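PDB 6DB1: putative methyl-accepting chemotaxis protein from Salmonella enterica subsp. enterica serovar Typhimurium str. LT2, which is probably a chemoreceptor that senses a chemical signal through this N-terminal helical ligand-binding domain and relays it to the chemotaxis machinery. Local coordinates for residues T36-A41 with P100-A105; Q58-M63 with A92-G97. One frame throughout, in Å; residues are numbered along the deposited sequence. Where two conformers were deposited one is given.

Contact 1 (T36-A41 with P100-A105)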
ATOM      1  N   THR A  36      10.092  -7.690  -2.815  1.00 63.48           N
ATOM      2  CA  THR A  36      10.143  -9.025  -2.239  1.00 65.80           C
ATOM      3  C   THR A  36      10.325 -10.076  -3.340  1.00 66.33           C
ATOM      4  O   THR A  36      11.153 -10.986  -3.211  1.00 69.81           O
ATOM      5  CB  THR A  36       8.891  -9.337  -1.414  1.00 68.51           C
ATOM      6  OG1 THR A  36       7.771  -9.417  -2.294  1.00 68.63           O
ATOM      7  CG2 THR A  36       8.622  -8.312  -0.335  1.00 69.04           C
ATOM      8  N   ARG A  37       9.551  -9.920  -4.412  0.50 62.81           N
ATOM      9  CA  ARG A  37       9.586 -10.815  -5.564  0.50 62.96           C
ATOM     10  C   ARG A  37      11.041 -10.989  -6.024  0.50 65.29           C
ATOM     11  O   ARG A  37      11.578 -12.110  -6.083  0.50 66.46           O
ATOM     12  CB  ARG A  37       8.758 -10.213  -6.706  0.50 59.89           C
ATOM     13  CG  ARG A  37       7.398  -9.663  -6.290  0.50 56.70           C
ATOM     14  CD  ARG A  37       6.186 -10.570  -6.414  0.50 56.92           C
ATOM     15  NE  ARG A  37       5.703 -10.655  -7.790  0.50 55.55           N
ATOM     16  CZ  ARG A  37       4.516 -11.140  -8.146  0.50 55.27           C
ATOM     17  NH1 ARG A  37       4.181 -11.206  -9.425  0.50 54.10           N
ATOM     18  NH2 ARG A  37       3.666 -11.553  -7.223  0.50 57.63           N
ATOM     19  N   LEU A  38      11.675  -9.847  -6.292  1.00 65.28           N
ATOM     20  CA  LEU A  38      13.055  -9.775  -6.833  1.00 65.90           C
ATOM     21  C   LEU A  38      14.074 -10.377  -5.855  1.00 67.39           C
ATOM     22  O   LEU A  38      15.058 -11.010  -6.284  1.00 66.89           O
ATOM     23  CB  LEU A  38      13.411  -8.316  -7.130  1.00 65.99           C
ATOM     24  CG  LEU A  38      14.791  -8.099  -7.755  1.00 67.27           C
ATOM     25  CD1 LEU A  38      14.968  -8.991  -8.975  1.00 66.34           C
ATOM     26  CD2 LEU A  38      15.014  -6.636  -8.121  1.00 67.41           C
ATOM     27  N   SER A  39      13.865 -10.140  -4.567  1.00 68.07           N
ATOM     28  CA  SER A  39      14.770 -10.649  -3.546  1.00 69.65           C
ATOM     29  C   SER A  39      14.764 -12.189  -3.542  1.00 70.59           C
ATOM     30  O   SER A  39      15.832 -12.815  -3.500  1.00 68.40           O
ATOM     31  CB  SER A  39      14.415 -10.074  -2.199  1.00 71.43           C
ATOM     32  OG  SER A  39      15.232 -10.624  -1.180  1.00 72.91           O
ATOM     33  N   ARG A  40      13.580 -12.807  -3.615  1.00 71.09           N
ATOM     34  CA  ARG A  40      13.503 -14.274  -3.611  1.00 74.09           C
ATOM     35  C   ARG A  40      14.179 -14.840  -4.868  1.00 73.11           C
ATOM     36  O   ARG A  40      14.867 -15.879  -4.799  1.00 71.37           O
ATOM     37  CB  ARG A  40      12.055 -14.759  -3.510  1.00 77.13           C
ATOM     38  CG  ARG A  40      11.333 -14.307  -2.247  1.00 80.45           C
ATOM     39  CD  ARG A  40      10.041 -15.074  -2.034  1.00 84.01           C
ATOM     40  NE  ARG A  40       9.239 -15.142  -3.250  1.00 84.27           N
ATOM     41  CZ  ARG A  40       8.392 -14.202  -3.658  1.00 83.84           C
ATOM     42  NH1 ARG A  40       8.236 -13.095  -2.951  1.00 86.37           N
ATOM     43  NH2 ARG A  40       7.701 -14.374  -4.771  1.00 81.35           N
ATOM     44  N   ALA A  41      13.998 -14.170  -6.007  1.00 70.09           N
ATOM     45  CA  ALA A  41      14.636 -14.630  -7.252  1.00 70.31           C
ATOM     46  C   ALA A  41      16.169 -14.569  -7.109  1.00 72.01           C
ATOM     47  O   ALA A  41      16.880 -15.447  -7.616  1.00 69.68           O
ATOM     48  CB  ALA A  41      14.147 -13.815  -8.426  1.00 67.35           C
ATOM     49  N   PRO A 100      16.354   0.143 -12.883  1.00 54.92           N
ATOM     50  CA  PRO A 100      17.739  -0.273 -12.854  1.00 57.26           C
ATOM     51  C   PRO A 100      17.925  -1.599 -12.103  1.00 59.36           C
ATOM     52  O   PRO A 100      18.555  -2.518 -12.644  1.00 64.24           O
ATOM     53  CB  PRO A 100      18.468   0.883 -12.162  1.00 56.38           C
ATOM     54  CG  PRO A 100      17.674   2.079 -12.607  1.00 56.27           C
ATOM     55  CD  PRO A 100      16.243   1.582 -12.584  1.00 56.42           C
ATOM     56  N   GLN A 101      17.364  -1.712 -10.905  1.00 56.70           N
ATOM     57  CA  GLN A 101      17.512  -2.945 -10.128  1.00 59.06           C
ATOM     58  C   GLN A 101      17.228  -4.169 -11.003  1.00 58.86           C
ATOM     59  O   GLN A 101      17.985  -5.127 -10.986  1.00 58.73           O
ATOM     60  CB  GLN A 101      16.573  -2.986  -8.925  1.00 58.83           C
ATOM     61  CG  GLN A 101      16.953  -2.026  -7.809  1.00 60.71           C
ATOM     62  CD  GLN A 101      16.199  -2.358  -6.547  1.00 62.26           C
ATOM     63  OE1 GLN A 101      15.602  -3.426  -6.439  1.00 64.26           O
ATOM     64  NE2 GLN A 101      16.243  -1.461  -5.573  1.00 59.36           N
HETATM   65  N   MSE A 102      16.137  -4.127 -11.755  1.00 58.50           N
HETATM   66  CA  MSE A 102      15.780  -5.254 -12.609  1.00 62.58           C
HETATM   67  C   MSE A 102      16.785  -5.532 -13.691  1.00 62.47           C
HETATM   68  O   MSE A 102      17.104  -6.688 -13.959  1.00 60.99           O
HETATM   69  CB  MSE A 102      14.456  -4.980 -13.288  1.00 63.06           C
HETATM   70  CG  MSE A 102      13.359  -5.684 -12.525  1.00 67.00           C
HETATM   71 SE   MSE A 102      13.046  -7.441 -13.328  1.00 70.79          SE
HETATM   72  CE  MSE A 102      13.601  -8.376 -11.706  1.00 72.43           C
ATOM     73  N   GLN A 103      17.284  -4.486 -14.336  1.00 61.67           N
ATOM     74  CA  GLN A 103      18.251  -4.666 -15.410  1.00 65.56           C
ATOM     75  C   GLN A 103      19.589  -5.128 -14.811  1.00 66.26           C
ATOM     76  O   GLN A 103      20.293  -5.973 -15.386  1.00 63.81           O
ATOM     77  CB  GLN A 103      18.343  -3.377 -16.231  1.00 68.52           C
ATOM     78  CG  GLN A 103      17.067  -3.099 -17.025  1.00 72.73           C
ATOM     79  CD  GLN A 103      17.081  -1.806 -17.813  1.00 78.82           C
ATOM     80  OE1 GLN A 103      17.706  -0.817 -17.426  1.00 78.62           O
ATOM     81  NE2 GLN A 103      16.336  -1.789 -18.912  1.00 77.45           N
ATOM     82  N   LEU A 104      19.877  -4.640 -13.615  1.00 61.91           N
ATOM     83  CA  LEU A 104      21.112  -4.942 -12.922  1.00 61.59           C
ATOM     84  C   LEU A 104      21.034  -6.356 -12.327  1.00 62.69           C
ATOM     85  O   LEU A 104      22.037  -7.060 -12.247  1.00 67.35           O
ATOM     86  CB  LEU A 104      21.286  -3.865 -11.844  1.00 61.94           C
ATOM     87  CG  LEU A 104      22.710  -3.417 -11.518  1.00 65.07           C
ATOM     88  CD1 LEU A 104      23.458  -2.991 -12.775  1.00 65.64           C
ATOM     89  CD2 LEU A 104      22.673  -2.263 -10.525  1.00 65.14           C
ATOM     90  N   ALA A 105      19.843  -6.794 -11.936  1.00 60.60           N
ATOM     91  CA  ALA A 105      19.674  -8.126 -11.342  1.00 64.40           C
ATOM     92  C   ALA A 105      19.886  -9.206 -12.411  1.00 68.50           C
ATOM     93  O   ALA A 105      20.206 -10.361 -12.107  1.00 65.34           O
ATOM     94  CB  ALA A 105      18.303  -8.244 -10.715  1.00 65.33           C
TER
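Gln101 brings the flat group of this contact, a side-chain amide, and the methyl carbon CD2 of Leu38 lies out past its oxygen OE1, at 3.7 Å, and not over a face of the amide. The same methyl is 4.0 Å from Gln101 CB, so it packs against both the root and the oxygen of that side chain. The amide's nitrogen, NE2, is hydrogen-bonded to Thr121 OG1 of helix 110-144, which limits how the group can turn; His116, Ala117 and Phe34 also pack on Gln101.

Leu38 is the single residue of 36-41 that touches 100-105. Its CG stands anti to the backbone N (chi1 -177°), and the branch divides its methyls between the partners: CD2 goes to Gln101, while CD1 turns to Ala105, one helical turn further on, with 3.8 Å between CD1 and Ala105 CB. Met102, a selenomethionine, bends along its chain and runs past Leu38 in the opposite direction. Its methyl CE is modelled implausibly near Leu38 CD1, and that spacing is doubtful.

The segment axes run almost parallel, 12° apart with a closest approach of 11.6 Å, and the interface is wholly apolar apart from OE1. Helix 110-144 closes one flank, with Trp113 on Leu38, and helix 54-73 another, where Ala56 and Arg57 receive Met102.

Contact 2 (Q58-M63 with A92-G97)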
ATOM      1  N   GLN A  58       6.499  -8.874 -13.605  1.00 62.61           N
ATOM      2  CA  GLN A  58       5.056  -8.669 -13.551  1.00 62.70           C
ATOM      3  C   GLN A  58       4.736  -7.485 -12.634  1.00 62.01           C
ATOM      4  O   GLN A  58       3.884  -6.671 -12.949  1.00 60.05           O
ATOM      5  CB  GLN A  58       4.345  -9.931 -13.057  1.00 63.70           C
ATOM      6  CG  GLN A  58       2.877  -9.716 -12.716  1.00 66.22           C
ATOM      7  CD  GLN A  58       2.173 -10.999 -12.350  1.00 70.54           C
ATOM      8  OE1 GLN A  58       1.551 -11.106 -11.295  1.00 75.90           O
ATOM      9  NE2 GLN A  58       2.287 -11.997 -13.210  1.00 70.51           N
ATOM     10  N   SER A  59       5.410  -7.430 -11.493  1.00 61.55           N
ATOM     11  CA  SER A  59       5.185  -6.374 -10.529  1.00 61.66           C
ATOM     12  C   SER A  59       5.653  -5.028 -11.104  1.00 59.74           C
ATOM     13  O   SER A  59       4.925  -4.046 -11.026  1.00 60.53           O
ATOM     14  CB  SER A  59       5.841  -6.715  -9.211  1.00 63.52           C
ATOM     15  OG  SER A  59       5.248  -7.886  -8.646  1.00 63.12           O
ATOM     16  N   LEU A  60       6.851  -4.992 -11.685  1.00 57.70           N
ATOM     17  CA  LEU A  60       7.383  -3.781 -12.293  1.00 57.92           C
ATOM     18  C   LEU A  60       6.387  -3.286 -13.341  1.00 58.57           C
ATOM     19  O   LEU A  60       6.009  -2.114 -13.346  1.00 59.16           O
ATOM     20  CB  LEU A  60       8.752  -4.081 -12.910  1.00 57.76           C
ATOM     21  CG  LEU A  60       9.462  -2.913 -13.595  1.00 59.31           C
ATOM     22  CD1 LEU A  60      10.960  -3.127 -13.602  1.00 61.05           C
ATOM     23  CD2 LEU A  60       8.958  -2.688 -15.013  1.00 59.50           C
ATOM     24  N   GLU A  61       5.923  -4.204 -14.179  1.00 52.30           N
ATOM     25  CA  GLU A  61       4.966  -3.859 -15.212  1.00 53.69           C
ATOM     26  C   GLU A  61       3.651  -3.366 -14.579  1.00 50.03           C
ATOM     27  O   GLU A  61       3.041  -2.430 -15.102  1.00 47.70           O
ATOM     28  CB  GLU A  61       4.739  -5.033 -16.160  1.00 58.83           C
ATOM     29  CG  GLU A  61       5.006  -4.672 -17.600  1.00 62.38           C
ATOM     30  CD  GLU A  61       4.156  -3.525 -18.107  1.00 64.01           C
ATOM     31  OE1 GLU A  61       4.615  -2.816 -19.023  1.00 67.43           O
ATOM     32  OE2 GLU A  61       3.030  -3.347 -17.590  1.00 67.10           O
ATOM     33  N   ASN A  62       3.225  -3.956 -13.458  1.00 49.27           N
ATOM     34  CA  ASN A  62       1.980  -3.518 -12.787  1.00 47.01           C
ATOM     35  C   ASN A  62       2.168  -2.108 -12.191  1.00 43.71           C
ATOM     36  O   ASN A  62       1.231  -1.301 -12.188  1.00 41.63           O
ATOM     37  CB  ASN A  62       1.513  -4.515 -11.723  1.00 48.86           C
ATOM     38  CG  ASN A  62       0.906  -5.784 -12.285  1.00 54.45           C
ATOM     39  OD1 ASN A  62       0.528  -5.845 -13.456  1.00 55.13           O
ATOM     40  ND2 ASN A  62       0.758  -6.792 -11.437  1.00 57.00           N
HETATM   41  N   MSE A  63       3.373  -1.823 -11.691  0.50 43.21           N
HETATM   42  CA  MSE A  63       3.699  -0.522 -11.107  0.50 41.10           C
HETATM   43  C   MSE A  63       3.666   0.549 -12.179  0.50 40.80           C
HETATM   44  O   MSE A  63       3.194   1.664 -11.953  0.50 37.42           O
HETATM   45  CB  MSE A  63       5.084  -0.663 -10.481  0.50 42.51           C
HETATM   46  CG  MSE A  63       5.418   0.395  -9.430  0.50 41.50           C
HETATM   47 SE   MSE A  63       7.166  -0.011  -8.603  0.50 45.98          SE
HETATM   48  CE  MSE A  63       7.654   1.851  -8.176  0.50 44.14           C
ATOM     49  N   ALA A  92       9.894   8.682 -10.640  1.00 47.03           N
ATOM     50  CA  ALA A  92      11.315   8.606 -10.317  1.00 47.69           C
ATOM     51  C   ALA A  92      11.633   7.235  -9.695  1.00 46.31           C
ATOM     52  O   ALA A  92      12.600   6.583 -10.078  1.00 42.40           O
ATOM     53  CB  ALA A  92      11.692   9.740  -9.391  1.00 48.36           C
ATOM     54  N   LEU A  93      10.823   6.820  -8.725  1.00 43.71           N
ATOM     55  CA  LEU A  93      11.032   5.557  -8.049  1.00 45.16           C
ATOM     56  C   LEU A  93      11.141   4.426  -9.073  1.00 48.39           C
ATOM     57  O   LEU A  93      11.989   3.537  -8.945  1.00 47.48           O
ATOM     58  CB  LEU A  93       9.867   5.329  -7.081  1.00 44.97           C
ATOM     59  CG  LEU A  93       9.814   3.970  -6.390  1.00 43.62           C
ATOM     60  CD1 LEU A  93      11.133   3.643  -5.704  1.00 43.98           C
ATOM     61  CD2 LEU A  93       8.665   3.945  -5.392  1.00 44.34           C
ATOM     62  N   LEU A  94      10.315   4.513 -10.108  1.00 48.47           N
ATOM     63  CA  LEU A  94      10.241   3.505 -11.135  1.00 47.58           C
ATOM     64  C   LEU A  94      11.416   3.598 -12.109  1.00 51.91           C
ATOM     65  O   LEU A  94      12.094   2.594 -12.353  1.00 52.48           O
ATOM     66  CB  LEU A  94       8.920   3.679 -11.892  1.00 48.07           C
ATOM     67  CG  LEU A  94       8.705   2.772 -13.106  1.00 49.51           C
ATOM     68  CD1 LEU A  94       8.554   1.309 -12.697  1.00 47.09           C
ATOM     69  CD2 LEU A  94       7.485   3.228 -13.892  1.00 51.92           C
ATOM     70  N   GLU A  95      11.650   4.773 -12.680  1.00 53.70           N
ATOM     71  CA  GLU A  95      12.678   4.897 -13.736  1.00 58.26           C
ATOM     72  C   GLU A  95      14.104   4.952 -13.180  1.00 59.90           C
ATOM     73  O   GLU A  95      15.033   4.652 -13.930  1.00 61.13           O
ATOM     74  CB  GLU A  95      12.409   6.127 -14.600  1.00 58.67           C
ATOM     75  CG  GLU A  95      11.276   5.907 -15.576  1.00 61.20           C
ATOM     76  CD  GLU A  95      10.627   7.173 -16.099  1.00 68.27           C
ATOM     77  OE1 GLU A  95       9.471   7.076 -16.566  1.00 73.22           O
ATOM     78  OE2 GLU A  95      11.274   8.253 -16.032  1.00 74.72           O
ATOM     79  N   LYS A  96      14.287   5.299 -11.908  1.00 59.30           N
ATOM     80  CA  LYS A  96      15.640   5.421 -11.351  1.00 60.70           C
ATOM     81  C   LYS A  96      15.905   4.369 -10.267  1.00 59.57           C
ATOM     82  O   LYS A  96      17.068   4.099  -9.975  1.00 64.13           O
ATOM     83  CB  LYS A  96      15.846   6.815 -10.749  1.00 62.72           C
ATOM     84  CG  LYS A  96      15.710   7.985 -11.715  1.00 66.10           C
ATOM     85  CD  LYS A  96      15.862   9.327 -11.027  1.00 72.42           C
ATOM     86  CE  LYS A  96      15.718  10.507 -11.964  1.00 78.18           C
ATOM     87  NZ  LYS A  96      15.860  11.795 -11.241  1.00 84.04           N
ATOM     88  N   GLY A  97      14.867   3.796  -9.659  1.00 54.17           N
ATOM     89  CA  GLY A  97      15.096   2.818  -8.612  1.00 53.58           C
ATOM     90  C   GLY A  97      14.824   1.393  -9.069  1.00 55.11           C
ATOM     91  O   GLY A  97      15.733   0.567  -9.152  1.00 56.18           O
TER
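Leu60 makes the first touch along 58-63, its CG 4.4 Å from CD1 of Leu94 and its backbone O at 4.3 Å from the same methyl. This is loose packing: Leu60 starts off past the partner helix rather than at it, and only the end of its side chain draws nearer. One turn later comes Met63, modelled as selenomethionine, which carries most of the contact from this side. A chi1 of -160° swings its CG away from the backbone N, and the chain stays extended, so that the methyl CE is delivered well across the gap.

There CE meets the branch of Leu93, 3.5 Å from Leu93 CG and 3.6 Å from Leu93 CD2, with the two side chains crossing at about a right angle. Leu94, which points toward 58-63, serves both residues, its CB 4.3 Å from Met63 CE and its CD1 against Leu60. Met63 was deposited in two conformers, and these distances belong to one of them. Leu93 opens a wider pi-type turn that runs to Gly97. Tyr31 of helix 13-46 packs on both Met63 and Leu93, and Leu124 and Phe128 of helix 110-144 back Leu93.

Locally the two helices run in opposed senses at 138°. Side chains from all four helices meeting in one apolar interior are the hallmark of a four-helix bundle, as in the sensory domains of many chemoreceptors.

In the fold
Contact 1 and contact 2 are two levels of one four-helix bundle, about 11 Å apart between centres. Contact 2 lies near the middle, about 6 Å from the centre of the chain, and contact 1 farther toward one end, at about 14 Å. Helix 80-105 serves both, facing helix 54-73 through 92-97 and helix 13-46 through 100-105. Met102 and Leu60 join the two levels, with Met102 CG 3.7 Å from Leu60 CD1. A less certain polar link runs between helix 13-46 and helix 54-73: in one of its two conformers, Arg37 NH1 makes a weak hydrogen bond of 3.2 Å to Gln58 OE1. Both contacts lie within a single subunit of the two-chain assembly.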